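Local coordinates for prolyl 4-hydroxylase (Phytophthora capsici LT1534, PDB 6IUQ), which probably hydroxylates proline residues of target proteins at the 4 position, using iron(II), molecular oxygen and 2-oxoglutarate, as related prolyl 4-hydroxylases do, at residues P314-G317 and F318-L322; D16-R19 and L20-I24; H99-A102 and L103-K106. All blocks are in the same frame, centred on the assembly; numbering follows the deposited sequence.

Interaction 1 (P314-G317 and F318-L322); sequences PLYG and FIQRL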
loop_
_atom_site.group_PDB
_atom_site.type_symbol
_atom_site.label_atom_id
_atom_site.label_comp_id
_atom_site.label_asym_id
_atom_site.label_seq_id
_atom_site.Cartn_x
_atom_site.Cartn_y
_atom_site.Cartn_z
ATOM N N PRO A 314 8.025 4.625 30.420
ATOM C CA PRO A 314 9.046 3.849 29.687
ATOM C C PRO A 314 8.790 3.790 28.184
ATOM O O PRO A 314 9.708 3.996 27.386
ATOM C CB PRO A 314 8.951 2.444 30.316
ATOM C CG PRO A 314 8.363 2.667 31.665
ATOM C CD PRO A 314 7.406 3.837 31.504
ATOM N N LEU A 315 7.551 3.528 27.798
ATOM C CA LEU A 315 7.188 3.559 26.386
ATOM C C LEU A 315 7.518 4.921 25.755
ATOM O O LEU A 315 8.103 4.976 24.673
ATOM C CB LEU A 315 5.705 3.223 26.212
ATOM C CG LEU A 315 5.175 3.192 24.785
ATOM C CD1 LEU A 315 5.949 2.188 23.903
ATOM C CD2 LEU A 315 3.695 2.856 24.821
ATOM N N TYR A 316 7.182 6.009 26.450
ATOM C CA TYR A 316 7.458 7.358 25.955
ATOM C C TYR A 316 8.946 7.643 25.765
ATOM O O TYR A 316 9.327 8.197 24.740
ATOM C CB TYR A 316 6.870 8.405 26.903
ATOM C CG TYR A 316 6.955 9.829 26.398
ATOM C CD1 TYR A 316 6.236 10.235 25.281
ATOM C CD2 TYR A 316 7.731 10.783 27.062
ATOM C CE1 TYR A 316 6.298 11.564 24.821
ATOM C CE2 TYR A 316 7.804 12.105 26.616
ATOM C CZ TYR A 316 7.083 12.490 25.495
ATOM O OH TYR A 316 7.145 13.795 25.049
ATOM N N GLY A 317 9.777 7.302 26.749
ATOM C CA GLY A 317 11.221 7.461 26.604
ATOM C C GLY A 317 11.745 6.687 25.393
ATOM O O GLY A 317 12.613 7.153 24.656
ATOM N N PHE A 318 11.185 5.502 25.170
ATOM C CA PHE A 318 11.580 4.681 24.038
ATOM C C PHE A 318 11.184 5.369 22.736
ATOM O O PHE A 318 12.010 5.496 21.843
ATOM C CB PHE A 318 10.949 3.291 24.149
ATOM C CG PHE A 318 11.325 2.356 23.028
ATOM C CD1 PHE A 318 12.660 2.134 22.712
ATOM C CD2 PHE A 318 10.345 1.689 22.303
ATOM C CE1 PHE A 318 13.008 1.282 21.676
ATOM C CE2 PHE A 318 10.685 0.828 21.272
ATOM C CZ PHE A 318 12.016 0.627 20.957
ATOM N N ILE A 319 9.934 5.833 22.648
ATOM C CA ILE A 319 9.434 6.554 21.474
ATOM C C ILE A 319 10.307 7.764 21.144
ATOM O O ILE A 319 10.626 8.010 19.977
ATOM C CB ILE A 319 7.974 7.064 21.676
ATOM C CG1 ILE A 319 6.968 5.920 21.914
ATOM C CG2 ILE A 319 7.533 7.889 20.503
ATOM C CD1 ILE A 319 6.660 5.117 20.743
ATOM N N GLN A 320 10.678 8.524 22.173
ATOM C CA GLN A 320 11.497 9.731 21.997
ATOM C C GLN A 320 12.899 9.411 21.465
ATOM O O GLN A 320 13.446 10.170 20.673
ATOM C CB GLN A 320 11.624 10.516 23.319
ATOM C CG GLN A 320 10.378 11.309 23.731
ATOM C CD GLN A 320 10.292 12.694 23.086
ATOM O OE1 GLN A 320 10.651 12.878 21.922
ATOM N NE2 GLN A 320 9.814 13.676 23.852
ATOM N N ARG A 321 13.485 8.306 21.915
ATOM C CA ARG A 321 14.765 7.849 21.364
ATOM C C ARG A 321 14.623 7.470 19.900
ATOM O O ARG A 321 15.502 7.755 19.094
ATOM C CB ARG A 321 15.318 6.662 22.157
ATOM C CG ARG A 321 15.779 7.055 23.542
ATOM C CD ARG A 321 16.890 6.164 24.020
ATOM N NE ARG A 321 17.345 6.574 25.342
ATOM C CZ ARG A 321 18.382 7.373 25.562
ATOM N NH1 ARG A 321 19.086 7.857 24.544
ATOM N NH2 ARG A 321 18.710 7.688 26.805
ATOM N N LEU A 322 13.509 6.840 19.545
ATOM C CA LEU A 322 13.270 6.528 18.138
ATOM C C LEU A 322 13.091 7.798 17.346
ATOM O O LEU A 322 13.571 7.898 16.220
ATOM C CB LEU A 322 12.053 5.618 17.972
ATOM C CG LEU A 322 12.190 4.271 18.689
ATOM C CD1 LEU A 322 10.944 3.444 18.491
ATOM C CD2 LEU A 322 13.416 3.525 18.193
#
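Tyr316 and Gln320, one helical turn apart, lie side by side and point the same way. The contact between them is a CH-pi one: Gln320 CG sits over one face of the phenol, 4.0 Å from the centroid of the Tyr316 ring and displaced toward its rim. Farther out, Gln320 NE2 comes to 2.9 Å from Tyr316 OH and 3.4 Å from Tyr316 CZ. The amide is not stacked flat on the ring, since the two planes stand 61° apart. Two torsions of the glutamine produce this pairing. Gln320 CG lies beside its backbone N (chi1 -75°), which puts the methylene over the ring; the bend at chi2 (-85°) then turns the amide toward Tyr316 OH.

On another side of the turn the contact is apolar but looser, with Leu315 CG 4.3 Å from Ile319 CG1. Ile319 CG1 also lies 3.1 Å from Leu315 O, the same carbonyl that accepts the Ile319 N-H at 2.9 Å. Behind the side chains runs an unbroken i to i+4 ladder: Phe318 N to Pro314 O, Ile319 N to Leu315 O, Gln320 N to Tyr316 O and Arg321 N to Gly317 O, all within helix 313-328.

Leu270 meets Leu315, Phe318 and Ile319, while Val309 of helix 296-311 also touches Ile319 and Lys310 touches Tyr316. The chemistry thus divides around the helix: hydrocarbon side chains seat it on its neighbours, while a glutamine methylene braces the broad face of the tyrosine and the amide end stays near the phenol oxygen.

Interaction 2 (D16-R19 and L20-I24); sequences DYER and LHNKI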
loop_
_atom_site.group_PDB
_atom_site.type_symbol
_atom_site.label_atom_id
_atom_site.label_comp_id
_atom_site.label_asym_id
_atom_site.label_seq_id
_atom_site.Cartn_x
_atom_site.Cartn_y
_atom_site.Cartn_z
ATOM N N ASP A 16 -0.134 -9.337 -21.834
ATOM C CA ASP A 16 1.216 -9.911 -21.848
ATOM C C ASP A 16 1.665 -10.430 -20.478
ATOM O O ASP A 16 2.441 -9.768 -19.776
ATOM C CB ASP A 16 2.232 -8.877 -22.369
ATOM C CG ASP A 16 3.506 -9.530 -22.917
ATOM O OD1 ASP A 16 3.747 -10.724 -22.605
ATOM O OD2 ASP A 16 4.265 -8.855 -23.656
ATOM N N TYR A 17 1.195 -11.630 -20.139
ATOM C CA TYR A 17 1.465 -12.268 -18.856
ATOM C C TYR A 17 2.933 -12.471 -18.562
ATOM O O TYR A 17 3.354 -12.340 -17.427
ATOM C CB TYR A 17 0.798 -13.635 -18.786
ATOM C CG TYR A 17 -0.709 -13.650 -18.795
ATOM C CD1 TYR A 17 -1.442 -12.945 -17.842
ATOM C CD2 TYR A 17 -1.404 -14.418 -19.732
ATOM C CE1 TYR A 17 -2.831 -12.988 -17.839
ATOM C CE2 TYR A 17 -2.788 -14.470 -19.734
ATOM C CZ TYR A 17 -3.495 -13.756 -18.779
ATOM O OH TYR A 17 -4.870 -13.804 -18.780
ATOM N N GLU A 18 3.701 -12.839 -19.579
ATOM C CA GLU A 18 5.128 -13.064 -19.409
ATOM C C GLU A 18 5.878 -11.774 -19.072
ATOM O O GLU A 18 6.794 -11.783 -18.253
ATOM C CB GLU A 18 5.715 -13.707 -20.671
ATOM C CG GLU A 18 7.233 -13.613 -20.745
ATOM C CD GLU A 18 7.850 -14.608 -21.709
ATOM O OE1 GLU A 18 7.107 -15.185 -22.538
ATOM O OE2 GLU A 18 9.084 -14.814 -21.627
ATOM N N ARG A 19 5.495 -10.668 -19.701
ATOM C CA ARG A 19 6.068 -9.367 -19.355
ATOM C C ARG A 19 5.856 -9.114 -17.855
ATOM O O ARG A 19 6.789 -8.758 -17.133
ATOM C CB ARG A 19 5.439 -8.245 -20.196
ATOM C CG ARG A 19 5.900 -6.846 -19.819
ATOM C CD ARG A 19 5.062 -5.747 -20.474
ATOM N NE ARG A 19 5.584 -4.417 -20.144
ATOM C CZ ARG A 19 5.913 -3.494 -21.045
ATOM N NH1 ARG A 19 5.763 -3.744 -22.339
ATOM N NH2 ARG A 19 6.391 -2.322 -20.655
ATOM N N LEU A 20 4.628 -9.342 -17.394
ATOM C CA LEU A 20 4.272 -9.122 -16.001
ATOM C C LEU A 20 5.128 -9.988 -15.101
ATOM O O LEU A 20 5.747 -9.499 -14.152
ATOM C CB LEU A 20 2.793 -9.411 -15.786
ATOM C CG LEU A 20 2.243 -9.223 -14.382
ATOM C CD1 LEU A 20 2.745 -7.913 -13.765
ATOM C CD2 LEU A 20 0.718 -9.261 -14.436
ATOM N N HIS A 21 5.194 -11.273 -15.418
ATOM C CA HIS A 21 6.022 -12.181 -14.648
ATOM C C HIS A 21 7.482 -11.731 -14.628
ATOM O O HIS A 21 8.123 -11.752 -13.574
ATOM C CB HIS A 21 5.924 -13.606 -15.192
ATOM C CG HIS A 21 6.418 -14.636 -14.226
ATOM N ND1 HIS A 21 7.752 -14.957 -14.099
ATOM C CD2 HIS A 21 5.759 -15.393 -13.318
ATOM C CE1 HIS A 21 7.894 -15.875 -13.159
ATOM N NE2 HIS A 21 6.700 -16.160 -12.673
ATOM N N ASN A 22 8.016 -11.310 -15.775
ATOM C CA ASN A 22 9.418 -10.888 -15.816
ATOM C C ASN A 22 9.648 -9.560 -15.091
ATOM O O ASN A 22 10.737 -9.300 -14.584
ATOM C CB ASN A 22 9.914 -10.779 -17.259
ATOM C CG ASN A 22 9.970 -12.129 -17.958
ATOM O OD1 ASN A 22 10.029 -13.175 -17.310
ATOM N ND2 ASN A 22 9.950 -12.112 -19.283
ATOM N N LYS A 23 8.637 -8.703 -15.053
ATOM C CA LYS A 23 8.792 -7.449 -14.310
ATOM C C LYS A 23 8.911 -7.730 -12.818
ATOM O O LYS A 23 9.639 -7.044 -12.123
ATOM C CB LYS A 23 7.630 -6.504 -14.566
ATOM C CG LYS A 23 7.674 -5.868 -15.912
ATOM C CD LYS A 23 8.875 -4.960 -16.011
ATOM C CE LYS A 23 8.769 -4.079 -17.238
ATOM N NZ LYS A 23 9.726 -2.946 -17.114
ATOM N N ILE A 24 8.216 -8.753 -12.329
ATOM C CA ILE A 24 8.325 -9.100 -10.919
ATOM C C ILE A 24 9.512 -10.030 -10.706
ATOM O O ILE A 24 9.356 -11.231 -10.482
ATOM C CB ILE A 24 7.034 -9.743 -10.373
ATOM C CG1 ILE A 24 5.813 -8.949 -10.831
ATOM C CG2 ILE A 24 7.079 -9.793 -8.844
ATOM C CD1 ILE A 24 5.903 -7.476 -10.453
#
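Asn22 N donates to Glu18 O at 2.8 Å, with an N-H...O angle of 159°, and the asparagine side chain bends back over the same carbonyl. Asn22 CG lies 3.2 Å from Glu18 O, and although Asn22 ND2 is nearly as close, its angle is too poor for a second hydrogen bond. The amide nitrogen instead packs alongside the glutamate stem, with Asn22 ND2 3.4 Å from Glu18 CG. The carboxylate and amide planes are turned 78° to each other and are not stacked. Asn22 CG sits beside its own backbone N (chi1 -66°), which brings the amide back toward the glutamate.

The next step repeats the pattern with basic residues. Lys23 N donates to Arg19 O at 2.8 Å, and Lys23 CG rests 3.3 Å from that oxygen. Beyond it Lys23 CE approaches Arg19 NE at 4.3 Å. The like-charged ends, Arg19 NH2 and Lys23 NZ, are 4.9 Å apart, a spacing that probably costs some electrostatic energy. The arginine is held by other partners: its NE and NH2 donate to the backbone carbonyls of Cys43 and Asp42, which may offset part of that cost.

Asp16 is the N-cap of this helix. Its OD1 accepts from Arg19 N in a weak capping bond of 3.4 Å, while its backbone O takes the Leu20 N-H.

Helix 17-23 lies at the surface with its inner side on two parts of the fold. Leu20 packs on Cys43 and Phe44 beyond strand 37-40, an outermost strand of the six-stranded sheet. Tyr17 and His21 touch Glu118, and Ile24 reaches Leu119 and Ala122, all on helix 118-126.

Interaction 3 (H99-A102 and L103-K106); sequences HDAA and LRTK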
loop_
_atom_site.group_PDB
_atom_site.type_symbol
_atom_site.label_atom_id
_atom_site.label_comp_id
_atom_site.label_asym_id
_atom_site.label_seq_id
_atom_site.Cartn_x
_atom_site.Cartn_y
_atom_site.Cartn_z
ATOM N N HIS A 99 -14.691 -9.017 -6.547
ATOM C CA HIS A 99 -14.894 -10.383 -6.058
ATOM C C HIS A 99 -16.109 -11.032 -6.737
ATOM O O HIS A 99 -16.185 -12.253 -6.874
ATOM C CB HIS A 99 -15.080 -10.392 -4.542
ATOM C CG HIS A 99 -16.408 -9.853 -4.095
ATOM N ND1 HIS A 99 -16.619 -8.515 -3.832
ATOM C CD2 HIS A 99 -17.592 -10.472 -3.869
ATOM C CE1 HIS A 99 -17.876 -8.332 -3.465
ATOM N NE2 HIS A 99 -18.488 -9.502 -3.479
ATOM N N ASP A 100 -17.041 -10.187 -7.165
ATOM C CA ASP A 100 -18.280 -10.597 -7.831
ATOM C C ASP A 100 -18.060 -11.012 -9.284
ATOM O O ASP A 100 -17.781 -10.159 -10.120
ATOM C CB ASP A 100 -19.282 -9.438 -7.778
ATOM C CG ASP A 100 -20.670 -9.822 -8.279
ATOM O OD1 ASP A 100 -20.979 -11.037 -8.366
ATOM O OD2 ASP A 100 -21.442 -8.892 -8.617
ATOM N N ALA A 101 -18.195 -12.309 -9.581
ATOM C CA ALA A 101 -18.047 -12.825 -10.949
ATOM C C ALA A 101 -19.041 -12.196 -11.928
ATOM O O ALA A 101 -18.758 -12.081 -13.124
ATOM C CB ALA A 101 -18.203 -14.340 -10.968
ATOM N N ALA A 102 -20.204 -11.803 -11.415
ATOM C CA ALA A 102 -21.240 -11.186 -12.229
ATOM C C ALA A 102 -20.743 -9.867 -12.792
ATOM O O ALA A 102 -21.027 -9.511 -13.934
ATOM C CB ALA A 102 -22.505 -10.973 -11.408
ATOM N N LEU A 103 -19.998 -9.149 -11.964
ATOM C CA LEU A 103 -19.430 -7.863 -12.330
ATOM C C LEU A 103 -18.242 -8.065 -13.267
ATOM O O LEU A 103 -18.087 -7.366 -14.273
ATOM C CB LEU A 103 -18.999 -7.112 -11.072
ATOM C CG LEU A 103 -18.597 -5.651 -11.219
ATOM C CD1 LEU A 103 -19.504 -4.975 -12.224
ATOM C CD2 LEU A 103 -18.714 -4.981 -9.869
ATOM N N ARG A 104 -17.422 -9.052 -12.933
ATOM C CA ARG A 104 -16.177 -9.280 -13.638
ATOM C C ARG A 104 -16.409 -9.669 -15.075
ATOM O O ARG A 104 -15.621 -9.318 -15.953
ATOM C CB ARG A 104 -15.362 -10.356 -12.934
ATOM C CG ARG A 104 -14.083 -9.840 -12.354
ATOM C CD ARG A 104 -13.325 -10.967 -11.738
ATOM N NE ARG A 104 -13.957 -11.373 -10.496
ATOM C CZ ARG A 104 -14.326 -12.613 -10.223
ATOM N NH1 ARG A 104 -14.115 -13.581 -11.104
ATOM N NH2 ARG A 104 -14.898 -12.876 -9.062
ATOM N N THR A 105 -17.504 -10.386 -15.313
ATOM C CA THR A 105 -17.887 -10.809 -16.660
ATOM C C THR A 105 -18.133 -9.622 -17.596
ATOM O O THR A 105 -18.050 -9.758 -18.818
ATOM C CB THR A 105 -19.151 -11.699 -16.610
ATOM O OG1 THR A 105 -18.971 -12.713 -15.613
ATOM C CG2 THR A 105 -19.418 -12.364 -17.961
ATOM N N LYS A 106 -18.413 -8.452 -17.030
ATOM C CA LYS A 106 -18.615 -7.265 -17.853
ATOM C C LYS A 106 -17.307 -6.674 -18.359
ATOM O O LYS A 106 -17.317 -5.927 -19.328
ATOM C CB LYS A 106 -19.388 -6.189 -17.086
ATOM C CG LYS A 106 -20.733 -6.660 -16.549
ATOM C CD LYS A 106 -21.476 -5.544 -15.826
ATOM C CE LYS A 106 -22.886 -5.992 -15.425
ATOM N NZ LYS A 106 -23.721 -6.381 -16.608
#
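This is a local turn of helix at the protein surface, in which Ala101 and Thr105 are joined twice and Arg104 curls back toward His99. It lies just after strand 94-97, an outermost strand of the six-stranded antiparallel sheet. Ala101 O accepts from Thr105 N at 3.0 Å and from Thr105 OG1 at 2.6 Å, the two donors coming from opposite faces of the carbonyl plane. The threonine hydroxyl can do this because its oxygen sits beside its own backbone N (chi1 -49°), turned back down the helix.

At the other end Asp100 is the N-cap of helix 101-104: Asp100 OD1 accepts weakly from Ala102 N at 3.2 Å, while Asp100 O takes the Arg104 N-H. The carboxylate also borders Leu103, with Asp100 OD2 3.9 Å from Leu103 CB, the side chains crossing at about a right angle. The short helix lies outside the double-stranded beta-helix core, at the edge where strand 94-97 ends.

Arg104 bends at chi3 (-73°), which folds its guanidinium over the first residue of the helix. Ala101 CA lies 3.6 Å above the plane, offset toward the rim. At the edge, Arg104 NH2 makes a weak bond to His99 O, 2.6 Å long but strongly bent at 125°. NE donates to Leu98 O, and the cation makes a cation-pi contact with Phe114. Leu103 and Lys106 touch Leu59 and Trp58, respectively, on helix 46-61.

All three are local surface contacts between residues about a turn apart, each on its own helix, and each has one buried residue among those that touch. Interaction 1 lies in the first part of a long helix and relies on an aromatic face and apolar packing. Interactions 2 and 3 both begin at or near an aspartate N-cap and are richer in charge; in each an arginine is held by backbone carbonyls outside its helix or just before it. They differ in that only interaction 3 has a side-chain hydroxyl doubling a helical bond. Interactions 2 and 3 have centres about 24 Å apart, whereas interaction 1 lies across the chain's centre from both, its centre about 44 and 49 Å from theirs.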